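Deoxyuridine 5'-triphosphate nucleotidohydrolase (Entamoeba histolytica, PDB 3LQW) probably hydrolyses dUTP to dUMP and diphosphate with the help of magnesium, supplying the precursor of thymidine nucleotides and keeping uracil out of DNA. Local coordinates at residues T68-Y79 and V100-V111; L31-T39 and I48-F56. All coordinates share one frame; numbering follows the deposited sequence. Where two conformers were deposited one is given.

Contacts 1 and 2 follow one another along the chain, their centres about 14 Å apart, and meet around G69 and L31. O of G69 lies 2.8 Å from N of L31, a probable hydrogen bond, while CB of E108 packs 3.5 Å from CD1 of L31. A further touch brings CB of T68 to 3.6 Å from O of Y51. Both contacts also reach the third subunit of the trimer. Segment 100-111 begins with the second arm of the hairpin that in trimeric dUTPases binds uracil; D102 bonds to the backbone of A46 of the second subunit, consistent with the family's active sites lying at subunit interfaces.

Contact 1. Residues T68-Y79 and V100-V111; sequences TGVSVQIPHQCY and VIDEDYRGEIKV
T68 meets I109 on the strand that follows V100-G107, the third sequence motif of trimeric dUTPases within their jelly-roll-like fold; the H76-Y79 end of segment 68-79 flanks the motif itself. The T68 hydroxyl, at chi1 66° lodged between its backbone N and carbonyl carbon, joins the backbone N of T68 in gripping O of I109; OG1 to O is 2.7 Å. The same OG1 accepts from V70 N, making an ST turn. N of G69 then reaches OE2 of E108 at 2.8 Å, on the anti side of the carboxylate, and V70 O takes the N-H of I109. V72 CG2 rests against CG2 of I101 and CD1 of I109. The Q73 chain lies over one face of the R106 guanidinium, its CG 3.5 Å from NH2; N149 of the third subunit bonds to both residues. The other end of the segment clasps E103, whose extended chain passes I74. ND1 of H76 meets the syn lone pair of E103 OE2 at 2.7 Å, in the imidazole plane and nearly straight (174°), whereas Q77 N approaches OE1 from above the carboxylate plane. Y139 also bonds OE1. Finally, CD2 of Y79 sits 3.7 Å from CG1 of V100.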
# COMPACT_ATOMS: atom_id res chain seq x y z
N THR A 68 -7.91 -14.62 10.18
CA THR A 68 -9.21 -13.94 10.31
C THR A 68 -10.39 -14.93 10.43
O THR A 68 -11.47 -14.52 10.87
CB THR A 68 -9.49 -13.07 9.12
OG1 THR A 68 -9.65 -13.87 7.93
CG2 THR A 68 -8.43 -12.01 8.92
N GLY A 69 -10.19 -16.17 10.03
CA GLY A 69 -11.30 -17.11 10.05
C GLY A 69 -12.26 -17.02 8.89
O GLY A 69 -13.27 -17.74 8.92
N VAL A 70 -12.00 -16.18 7.88
CA VAL A 70 -12.86 -16.06 6.71
C VAL A 70 -12.10 -16.21 5.41
O VAL A 70 -10.90 -15.91 5.36
CB VAL A 70 -13.67 -14.73 6.71
CG1 VAL A 70 -14.43 -14.58 8.03
CG2 VAL A 70 -12.80 -13.51 6.45
N SER A 71 -12.82 -16.60 4.37
CA SER A 71 -12.43 -16.47 3.00
C SER A 71 -13.39 -15.55 2.30
O SER A 71 -14.52 -15.34 2.76
CB SER A 71 -12.35 -17.81 2.30
OG SER A 71 -13.58 -18.45 2.34
N VAL A 72 -12.97 -15.00 1.16
CA VAL A 72 -13.78 -14.05 0.42
C VAL A 72 -13.76 -14.27 -1.08
O VAL A 72 -12.82 -14.87 -1.64
CB VAL A 72 -13.38 -12.58 0.71
CG1 VAL A 72 -13.43 -12.30 2.19
CG2 VAL A 72 -12.00 -12.24 0.12
N GLN A 73 -14.79 -13.73 -1.74
CA GLN A 73 -14.87 -13.61 -3.19
C GLN A 73 -15.01 -12.13 -3.51
O GLN A 73 -16.06 -11.53 -3.27
CB GLN A 73 -16.01 -14.43 -3.72
CG GLN A 73 -16.15 -14.43 -5.20
CD GLN A 73 -17.21 -15.46 -5.65
OE1 GLN A 73 -17.34 -16.53 -5.06
NE2 GLN A 73 -17.98 -15.11 -6.67
N ILE A 74 -13.92 -11.53 -3.98
CA ILE A 74 -13.83 -10.11 -4.33
C ILE A 74 -14.64 -9.87 -5.63
O ILE A 74 -14.59 -10.70 -6.52
CB ILE A 74 -12.32 -9.69 -4.60
CG1 ILE A 74 -11.31 -9.98 -3.44
CG2 ILE A 74 -12.22 -8.22 -4.96
CD1 ILE A 74 -11.46 -9.17 -2.13
N PRO A 75 -15.31 -8.71 -5.76
CA PRO A 75 -15.99 -8.40 -7.04
C PRO A 75 -15.03 -8.34 -8.22
O PRO A 75 -13.84 -8.05 -8.10
CB PRO A 75 -16.60 -7.02 -6.81
CG PRO A 75 -16.45 -6.68 -5.46
CD PRO A 75 -15.65 -7.72 -4.72
N HIS A 76 -15.59 -8.54 -9.40
CA HIS A 76 -14.85 -8.57 -10.63
C HIS A 76 -14.09 -7.26 -10.90
O HIS A 76 -14.58 -6.18 -10.68
CB HIS A 76 -15.81 -8.88 -11.79
CG HIS A 76 -15.12 -9.21 -13.07
ND1 HIS A 76 -14.07 -10.09 -13.15
CD2 HIS A 76 -15.35 -8.77 -14.33
CE1 HIS A 76 -13.67 -10.18 -14.41
NE2 HIS A 76 -14.42 -9.37 -15.14
N GLN A 77 -12.87 -7.41 -11.44
CA GLN A 77 -12.01 -6.30 -11.81
C GLN A 77 -11.59 -5.45 -10.60
O GLN A 77 -11.27 -4.27 -10.73
CB GLN A 77 -12.63 -5.46 -12.93
CG GLN A 77 -12.72 -6.27 -14.24
CD GLN A 77 -13.55 -5.62 -15.30
OE1 GLN A 77 -14.41 -4.77 -15.03
NE2 GLN A 77 -13.35 -6.08 -16.53
N CYS A 78 -11.57 -6.09 -9.44
CA CYS A 78 -11.07 -5.50 -8.21
C CYS A 78 -10.14 -6.49 -7.57
O CYS A 78 -10.12 -7.68 -7.90
CB CYS A 78 -12.22 -5.20 -7.24
SG CYS A 78 -13.44 -3.99 -7.86
N TYR A 79 -9.39 -6.02 -6.57
CA TYR A 79 -8.72 -6.89 -5.63
C TYR A 79 -8.91 -6.34 -4.21
O TYR A 79 -9.35 -5.20 -4.05
CB TYR A 79 -7.24 -7.12 -5.98
CG TYR A 79 -6.33 -6.03 -5.50
CD1 TYR A 79 -6.30 -4.82 -6.14
CD2 TYR A 79 -5.51 -6.21 -4.41
CE1 TYR A 79 -5.46 -3.80 -5.73
CE2 TYR A 79 -4.67 -5.17 -3.97
CZ TYR A 79 -4.67 -3.96 -4.62
OH TYR A 79 -3.82 -2.98 -4.19
N VAL A 100 -2.24 -8.55 -1.17
CA VAL A 100 -3.09 -8.59 -2.35
C VAL A 100 -3.88 -9.83 -2.18
O VAL A 100 -3.33 -10.93 -2.15
CB VAL A 100 -2.33 -8.71 -3.81
CG1 VAL A 100 -3.28 -9.07 -4.93
CG2 VAL A 100 -1.53 -7.47 -4.10
N ILE A 101 -5.17 -9.64 -2.12
CA ILE A 101 -6.15 -10.72 -2.15
C ILE A 101 -6.76 -10.67 -3.54
O ILE A 101 -7.54 -9.76 -3.88
CB ILE A 101 -7.23 -10.60 -1.05
CG1 ILE A 101 -6.59 -10.51 0.35
CG2 ILE A 101 -8.23 -11.77 -1.14
CD1 ILE A 101 -5.69 -11.72 0.74
N ASP A 102 -6.41 -11.65 -4.37
CA ASP A 102 -6.87 -11.72 -5.72
C ASP A 102 -8.36 -12.10 -5.78
O ASP A 102 -8.86 -12.81 -4.92
CB ASP A 102 -5.99 -12.76 -6.44
CG ASP A 102 -4.44 -12.44 -6.35
OD1 ASP A 102 -4.04 -11.33 -6.72
OD2 ASP A 102 -3.63 -13.30 -5.91
N GLU A 103 -9.03 -11.66 -6.83
CA GLU A 103 -10.42 -12.00 -7.09
C GLU A 103 -10.68 -13.53 -7.21
O GLU A 103 -11.80 -14.00 -6.96
CB GLU A 103 -10.83 -11.21 -8.34
CG GLU A 103 -12.01 -11.60 -9.01
CD GLU A 103 -12.19 -10.99 -10.40
OE1 GLU A 103 -11.54 -10.01 -10.90
OE2 GLU A 103 -13.12 -11.50 -10.99
N ASP A 104 -9.63 -14.28 -7.57
CA ASP A 104 -9.69 -15.74 -7.70
C ASP A 104 -9.23 -16.49 -6.45
O ASP A 104 -9.28 -17.71 -6.41
CB ASP A 104 -8.97 -16.26 -9.00
CG ASP A 104 -7.50 -15.75 -9.19
OD1 ASP A 104 -6.90 -15.15 -8.29
OD2 ASP A 104 -6.93 -15.98 -10.31
N TYR A 105 -8.82 -15.78 -5.40
CA TYR A 105 -8.30 -16.43 -4.22
C TYR A 105 -9.42 -16.91 -3.30
O TYR A 105 -10.32 -16.13 -2.97
CB TYR A 105 -7.36 -15.49 -3.47
CG TYR A 105 -6.74 -16.11 -2.22
CD1 TYR A 105 -5.82 -17.17 -2.30
CD2 TYR A 105 -7.08 -15.65 -0.96
CE1 TYR A 105 -5.29 -17.72 -1.12
CE2 TYR A 105 -6.54 -16.16 0.18
CZ TYR A 105 -5.68 -17.20 0.11
OH TYR A 105 -5.18 -17.69 1.31
N ARG A 106 -9.33 -18.17 -2.88
CA ARG A 106 -10.38 -18.79 -2.06
C ARG A 106 -9.87 -19.35 -0.74
O ARG A 106 -10.60 -20.00 -0.01
CB ARG A 106 -11.11 -19.89 -2.85
CG ARG A 106 -11.83 -19.38 -4.10
CD ARG A 106 -13.08 -18.55 -3.77
NE ARG A 106 -13.63 -18.02 -5.00
CZ ARG A 106 -13.30 -16.87 -5.58
NH1 ARG A 106 -12.47 -16.02 -4.99
NH2 ARG A 106 -13.82 -16.55 -6.77
N GLY A 107 -8.62 -19.08 -0.43
CA GLY A 107 -8.05 -19.41 0.86
C GLY A 107 -8.45 -18.44 1.95
O GLY A 107 -9.09 -17.43 1.70
N GLU A 108 -8.11 -18.79 3.19
CA GLU A 108 -8.36 -17.91 4.33
C GLU A 108 -7.56 -16.62 4.19
O GLU A 108 -6.41 -16.63 3.75
CB GLU A 108 -7.94 -18.61 5.61
CG GLU A 108 -8.25 -17.84 6.88
CD GLU A 108 -8.03 -18.59 8.16
OE1 GLU A 108 -7.55 -19.73 8.11
OE2 GLU A 108 -8.27 -18.01 9.22
N ILE A 109 -8.18 -15.50 4.57
CA ILE A 109 -7.44 -14.25 4.65
C ILE A 109 -6.62 -14.29 5.93
O ILE A 109 -7.14 -14.45 7.04
CB ILE A 109 -8.36 -13.04 4.63
CG1 ILE A 109 -9.31 -13.16 3.43
CG2 ILE A 109 -7.49 -11.74 4.60
CD1 ILE A 109 -8.51 -13.35 2.17
N LYS A 110 -5.31 -14.14 5.76
CA LYS A 110 -4.38 -14.09 6.88
C LYS A 110 -3.51 -12.84 6.66
O LYS A 110 -3.16 -12.54 5.52
CB LYS A 110 -3.51 -15.34 6.95
CG LYS A 110 -4.34 -16.63 7.09
CD LYS A 110 -3.41 -17.81 7.38
CE LYS A 110 -4.16 -19.08 7.41
NZ LYS A 110 -3.21 -20.22 7.55
N VAL A 111 -3.28 -12.11 7.75
CA VAL A 111 -2.69 -10.77 7.77
C VAL A 111 -1.30 -10.87 8.42
O VAL A 111 -1.22 -11.33 9.55
CB VAL A 111 -3.63 -9.74 8.69
CG1 VAL A 111 -3.02 -8.37 8.73
CG2 VAL A 111 -5.11 -9.72 8.15
O HOH W 1 -13.21 -20.71 0.66
O HOH W 2 -11.51 -13.30 -3.76
O HOH W 3 -10.33 -15.57 0.06
O HOH W 4 -7.98 -9.56 -8.38

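Contact 2. Residues L31-T39 and I48-F56; sequences LVEDAIVPT and IDLYSNTNF
The Y51 side chain leaves the strand with CG anti to its carbonyl carbon (chi1 -62°), which aims the ring axis and the hydroxyl at T39, while chi2 of 84° turns one face of the ring to I36. In I36 it is CG2, the branch opposite the backbone N, that touches: it stands over the ring as a CH-pi contact, 3.6 Å from the Y51 centroid, and CD1 of I36 lies near CD2 of Y51. T39 comes in at the ring edge, where its OG1 and Y51 OH share a short hydrogen bond of 2.6 Å that either hydroxyl could donate. The phenol oxygen has a further, weak bond from R128. A water continues the polar chain by linking T39 OG1 to OD2 of D49.

Segment 48-56 carries the IDLY end of the first conserved dUTPase sequence motif, on a strand of the family's jelly-roll-like fold. T39 forms an antiparallel hydrogen-bonded pair with D49 at the sheet margin, the N of D49 donating to T39 O at 2.7 Å. Before P38, at I36 and Y51, the chains lie farther apart, and water takes over from direct backbone bonding: one molecule bridges I36 O and Y51 N, and another is held by I36 N with only a weak bond to Y51 O. P38 is buried, its CB pressed unusually close, 3.4 Å, to CG2 of I48, and its CG resting 3.7 Å from CD2 of L50. V28 also packs on P38, while I142 of the third subunit reaches I48. At the outer end of the contact, the N53 side chain lies against CG2 of V32, and D34 nearby makes a salt bridge with K125.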
# COMPACT_ATOMS: atom_id res chain seq x y z
N LEU A 31 -14.99 -19.74 7.89
CA LEU A 31 -14.31 -21.01 7.90
C LEU A 31 -14.41 -21.74 9.25
O LEU A 31 -14.14 -22.96 9.30
CB LEU A 31 -12.83 -20.82 7.54
CG LEU A 31 -12.65 -20.16 6.16
CD1 LEU A 31 -11.14 -19.97 5.92
CD2 LEU A 31 -13.32 -20.95 5.05
N VAL A 32 -14.76 -20.99 10.29
CA VAL A 32 -15.02 -21.51 11.63
C VAL A 32 -16.22 -20.76 12.17
O VAL A 32 -16.50 -19.63 11.76
CB VAL A 32 -13.82 -21.36 12.59
CG1 VAL A 32 -12.74 -22.33 12.20
CG2 VAL A 32 -13.31 -19.95 12.57
N GLU A 33 -16.99 -21.42 13.03
CA GLU A 33 -18.28 -20.89 13.41
C GLU A 33 -18.25 -19.54 14.11
O GLU A 33 -19.18 -18.75 13.99
CB GLU A 33 -19.01 -21.89 14.31
N ASP A 34 -17.18 -19.27 14.85
CA ASP A 34 -17.09 -18.01 15.56
C ASP A 34 -16.29 -16.93 14.82
O ASP A 34 -16.01 -15.89 15.41
CB ASP A 34 -16.54 -18.18 16.99
CG ASP A 34 -15.14 -18.80 17.04
OD1 ASP A 34 -14.46 -18.98 16.00
OD2 ASP A 34 -14.73 -19.13 18.17
N ALA A 35 -15.99 -17.15 13.54
CA ALA A 35 -15.37 -16.06 12.75
C ALA A 35 -16.32 -14.86 12.69
O ALA A 35 -17.55 -15.02 12.70
CB ALA A 35 -15.08 -16.54 11.35
N ILE A 36 -15.78 -13.66 12.59
CA ILE A 36 -16.54 -12.44 12.47
C ILE A 36 -16.51 -11.96 11.03
O ILE A 36 -15.42 -11.73 10.47
CB ILE A 36 -16.02 -11.35 13.42
CG1 ILE A 36 -16.09 -11.82 14.88
CG2 ILE A 36 -16.81 -10.06 13.25
CD1 ILE A 36 -15.37 -10.90 15.86
N VAL A 37 -17.67 -11.79 10.42
CA VAL A 37 -17.73 -11.26 9.07
C VAL A 37 -17.17 -9.82 9.07
O VAL A 37 -17.58 -8.99 9.86
CB VAL A 37 -19.19 -11.27 8.51
CG1 VAL A 37 -19.26 -10.65 7.14
CG2 VAL A 37 -19.74 -12.69 8.46
N PRO A 38 -16.24 -9.54 8.15
CA PRO A 38 -15.72 -8.18 8.03
C PRO A 38 -16.81 -7.15 7.84
O PRO A 38 -17.83 -7.43 7.17
CB PRO A 38 -14.78 -8.27 6.83
CG PRO A 38 -14.26 -9.67 6.93
CD PRO A 38 -15.48 -10.49 7.32
N THR A 39 -16.60 -5.97 8.40
CA THR A 39 -17.61 -4.92 8.45
C THR A 39 -17.13 -3.60 7.88
O THR A 39 -15.99 -3.19 8.11
CB THR A 39 -18.06 -4.64 9.92
OG1 THR A 39 -16.90 -4.37 10.73
CG2 THR A 39 -18.77 -5.83 10.50
N ILE A 48 -12.82 -2.13 4.97
CA ILE A 48 -13.67 -3.09 5.65
C ILE A 48 -12.81 -3.71 6.76
O ILE A 48 -11.72 -4.25 6.52
CB ILE A 48 -14.08 -4.18 4.65
CG1 ILE A 48 -14.80 -3.59 3.43
CG2 ILE A 48 -14.88 -5.24 5.34
CD1 ILE A 48 -14.97 -4.55 2.27
N ASP A 49 -13.29 -3.64 7.98
CA ASP A 49 -12.50 -4.09 9.12
C ASP A 49 -12.38 -5.61 9.12
O ASP A 49 -13.37 -6.31 8.94
CB ASP A 49 -13.12 -3.59 10.43
CG ASP A 49 -13.01 -2.05 10.56
OD1 ASP A 49 -11.93 -1.53 10.26
OD2 ASP A 49 -13.99 -1.41 10.93
N LEU A 50 -11.14 -6.09 9.32
CA LEU A 50 -10.80 -7.49 9.46
C LEU A 50 -10.54 -7.79 10.94
O LEU A 50 -9.85 -7.03 11.62
CB LEU A 50 -9.55 -7.85 8.66
CG LEU A 50 -9.66 -7.70 7.15
CD1 LEU A 50 -8.29 -7.89 6.50
CD2 LEU A 50 -10.70 -8.61 6.56
N TYR A 51 -11.09 -8.90 11.42
CA TYR A 51 -11.03 -9.27 12.84
C TYR A 51 -10.16 -10.49 13.03
O TYR A 51 -10.22 -11.42 12.24
CB TYR A 51 -12.46 -9.61 13.35
CG TYR A 51 -13.43 -8.45 13.27
CD1 TYR A 51 -14.10 -8.17 12.10
CD2 TYR A 51 -13.71 -7.67 14.37
CE1 TYR A 51 -14.97 -7.10 12.02
CE2 TYR A 51 -14.61 -6.62 14.33
CZ TYR A 51 -15.24 -6.32 13.13
OH TYR A 51 -16.14 -5.28 13.08
N SER A 52 -9.36 -10.51 14.09
CA SER A 52 -8.60 -11.69 14.45
C SER A 52 -9.51 -12.81 14.97
O SER A 52 -10.35 -12.54 15.81
CB SER A 52 -7.57 -11.36 15.53
OG SER A 52 -6.84 -12.51 15.83
N ASN A 53 -9.24 -14.03 14.52
CA ASN A 53 -9.95 -15.20 15.09
C ASN A 53 -9.20 -15.83 16.24
O ASN A 53 -9.68 -16.83 16.77
CB ASN A 53 -10.25 -16.23 13.99
CG ASN A 53 -11.20 -17.30 14.45
OD1 ASN A 53 -12.33 -17.02 14.88
ND2 ASN A 53 -10.75 -18.53 14.32
N THR A 54 -8.06 -15.27 16.66
CA THR A 54 -7.25 -15.86 17.74
C THR A 54 -6.60 -14.77 18.61
O THR A 54 -6.43 -13.62 18.21
CB THR A 54 -6.13 -16.77 17.19
OG1 THR A 54 -5.07 -15.97 16.64
CG2 THR A 54 -6.61 -17.77 16.14
N ASN A 55 -6.25 -15.14 19.82
CA ASN A 55 -5.32 -14.39 20.62
C ASN A 55 -3.92 -14.60 20.03
O ASN A 55 -3.62 -15.65 19.49
CB ASN A 55 -5.31 -14.89 22.08
CG ASN A 55 -6.64 -14.73 22.74
OD1 ASN A 55 -7.34 -13.76 22.56
ND2 ASN A 55 -6.95 -15.66 23.64
N PHE A 56 -3.06 -13.60 20.15
CA PHE A 56 -1.70 -13.72 19.63
C PHE A 56 -0.81 -12.71 20.33
O PHE A 56 -1.30 -11.74 20.90
CB PHE A 56 -1.63 -13.56 18.10
CG PHE A 56 -2.09 -12.23 17.60
CD1 PHE A 56 -3.43 -11.99 17.33
CD2 PHE A 56 -1.18 -11.20 17.39
CE1 PHE A 56 -3.87 -10.78 16.90
CE2 PHE A 56 -1.60 -9.99 16.98
CZ PHE A 56 -2.92 -9.76 16.69
O HOH W 5 -12.64 -11.09 10.14
O HOH W 6 -12.80 -13.57 12.97
O HOH W 7 -16.44 -1.86 11.08